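Local coordinates for 14 KDA fatty acid binding protein (Schistosoma mansoni, PDB 1VYF) that binds long-chain fatty acids such as oleic acid inside its beta-barrel and may transport them through the cytoplasm of the parasite, at residues T97-P101 and K102-V106. Residues are numbered along the deposited sequence; the frame is centred on the assembly and turned at random.
Sequences TQVDP and KNTTV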
loop_
_atom_site.group_PDB
_atom_site.type_symbol
_atom_site.label_atom_id
_atom_site.label_comp_id
_atom_site.label_asym_id
_atom_site.label_seq_id
_atom_site.Cartn_x
_atom_site.Cartn_y
_atom_site.Cartn_z
ATOM N N THR A 97 -3.229 -3.102 -7.872
ATOM C CA THR A 97 -4.098 -4.245 -7.841
ATOM C C THR A 97 -3.231 -5.449 -7.475
ATOM O O THR A 97 -2.182 -5.659 -8.075
ATOM C CB THR A 97 -4.821 -4.380 -9.223
ATOM O OG1 THR A 97 -5.656 -3.223 -9.437
ATOM C CG2 THR A 97 -5.780 -5.480 -9.218
ATOM N N GLN A 98 -3.637 -6.192 -6.463
ATOM C CA GLN A 98 -2.936 -7.384 -6.008
ATOM C C GLN A 98 -3.871 -8.571 -6.156
ATOM O O GLN A 98 -4.913 -8.630 -5.522
ATOM C CB GLN A 98 -2.520 -7.259 -4.543
ATOM C CG GLN A 98 -1.498 -6.185 -4.302
ATOM C CD GLN A 98 -1.011 -6.118 -2.839
ATOM O OE1 GLN A 98 -1.799 -6.192 -1.915
ATOM N NE2 GLN A 98 0.294 -5.966 -2.655
ATOM N N VAL A 99 -3.490 -9.533 -6.982
ATOM C CA VAL A 99 -4.344 -10.687 -7.238
ATOM C C VAL A 99 -3.714 -11.922 -6.604
ATOM O O VAL A 99 -2.670 -12.385 -7.063
ATOM C CB VAL A 99 -4.587 -10.889 -8.757
ATOM C CG1 VAL A 99 -5.503 -12.087 -9.007
ATOM C CG2 VAL A 99 -5.190 -9.648 -9.378
ATOM N N ASP A 100 -4.319 -12.388 -5.503
ATOM C CA ASP A 100 -4.119 -13.750 -5.000
ATOM C C ASP A 100 -5.236 -14.703 -5.533
ATOM O O ASP A 100 -6.173 -14.262 -6.207
ATOM C CB ASP A 100 -3.889 -13.772 -3.456
ATOM C CG ASP A 100 -5.165 -13.653 -2.614
ATOM O OD1 ASP A 100 -5.324 -12.644 -1.847
ATOM O OD2 ASP A 100 -6.011 -14.567 -2.551
ATOM N N PRO A 101 -5.093 -16.012 -5.333
ATOM C CA PRO A 101 -6.059 -16.974 -5.898
ATOM C C PRO A 101 -7.442 -16.921 -5.258
ATOM O O PRO A 101 -8.428 -17.277 -5.919
ATOM C CB PRO A 101 -5.396 -18.327 -5.620
ATOM C CG PRO A 101 -3.978 -18.013 -5.417
ATOM C CD PRO A 101 -3.987 -16.705 -4.647
ATOM N N LYS A 102 -7.507 -16.510 -3.993
ATOM C CA LYS A 102 -8.775 -16.355 -3.294
ATOM C C LYS A 102 -9.428 -14.974 -3.548
ATOM O O LYS A 102 -10.648 -14.890 -3.694
ATOM C CB LYS A 102 -8.581 -16.623 -1.807
ATOM C CG LYS A 102 -8.196 -18.059 -1.454
ATOM C CD LYS A 102 -8.176 -18.272 0.083
ATOM C CE LYS A 102 -7.581 -19.616 0.492
ATOM N NZ LYS A 102 -7.258 -19.680 1.959
ATOM N N ASN A 103 -8.619 -13.914 -3.662
ATOM C CA ASN A 103 -9.133 -12.539 -3.684
ATOM C C ASN A 103 -8.284 -11.557 -4.473
ATOM O O ASN A 103 -7.135 -11.817 -4.799
ATOM C CB ASN A 103 -9.217 -11.985 -2.276
ATOM C CG ASN A 103 -10.434 -12.468 -1.514
ATOM O OD1 ASN A 103 -11.567 -12.225 -1.920
ATOM N ND2 ASN A 103 -10.206 -13.124 -0.399
ATOM N N THR A 104 -8.881 -10.411 -4.765
ATOM C CA THR A 104 -8.202 -9.304 -5.396
ATOM C C THR A 104 -8.320 -8.090 -4.481
ATOM O O THR A 104 -9.407 -7.804 -3.995
ATOM C CB THR A 104 -8.819 -9.063 -6.770
ATOM O OG1 THR A 104 -8.363 -10.114 -7.656
ATOM C CG2 THR A 104 -8.310 -7.758 -7.419
ATOM N N THR A 105 -7.185 -7.441 -4.229
ATOM C CA THR A 105 -7.099 -6.213 -3.407
ATOM C C THR A 105 -6.748 -5.036 -4.299
ATOM O O THR A 105 -5.788 -5.098 -5.050
ATOM C CB THR A 105 -6.022 -6.366 -2.350
ATOM O OG1 THR A 105 -6.243 -7.559 -1.596
ATOM C CG2 THR A 105 -6.071 -5.154 -1.318
ATOM N N VAL A 106 -7.540 -3.971 -4.228
ATOM C CA VAL A 106 -7.265 -2.756 -4.954
ATOM C C VAL A 106 -6.837 -1.704 -3.915
ATOM O O VAL A 106 -7.546 -1.479 -2.914
ATOM C CB VAL A 106 -8.432 -2.276 -5.747
ATOM C CG1 VAL A 106 -8.071 -1.041 -6.505
ATOM C CG2 VAL A 106 -8.909 -3.380 -6.712
HETATM O O HOH W 1 -3.659 -7.780 -0.442
HETATM O O HOH W 2 -5.252 -9.797 -2.918
HETATM O O HOH W 3 -7.236 -13.742 0.469
#
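Gln98 and Thr105 form an antiparallel hydrogen-bonded pair, with Gln98 N 2.8 Å from Thr105 O and the return bond running from Thr105 N to Gln98 O, while Thr97 with Val106 and Val99 with Thr104 make the flanking non-hydrogen-bonded pairs. This is the end of the hairpin between strands 93-99 and 104-112 of the fatty acid-binding protein barrel, closed by a turn that is type I by its backbone angles, with Pro101 and Lys102 at its corners. Proline suits the first corner: its ring holds phi at -69°, close to the value a type I turn needs there, and its nitrogen has no hydrogen to place. Asp100 N gives its hydrogen to Asn103 O, but the Asp100 side chain, not its carbonyl, takes the Asn103 amide. Its CG lies between the backbone N and the carbonyl carbon (chi1 80°), so the carboxylate curls back toward the turn. Asp100 OD2 accepts from Lys102 N at 2.8 Å, an Asx turn, with a second bond from Asn103 N to the same oxygen at 2.9 Å. Both amides come from the same face of the carboxylate, Lys102 N on the anti side near the plane and Asn103 N from well above it. Asp100 OD1 forms a salt bridge with Arg80, and a water joins it to Asn103 ND2. Beta-branched residues suit the extended strands: Thr97 CG2 meets Thr104 CG2 at 3.9 Å, and both Val99 methyls lie alongside Thr104 OG1. On the other face, buried Gln98 and Thr105 share a water that donates to Gln98 OE1. Gln98 NE2 bonds to Glu74, and the Gln98 side chain lies about 5 Å from the bound oleic acid. The two amides and Arg80 would probably stabilise the Asp100 carboxylate as an anion, so this buried charge ties the turn both to its own backbone and to a neighbouring part of the barrel.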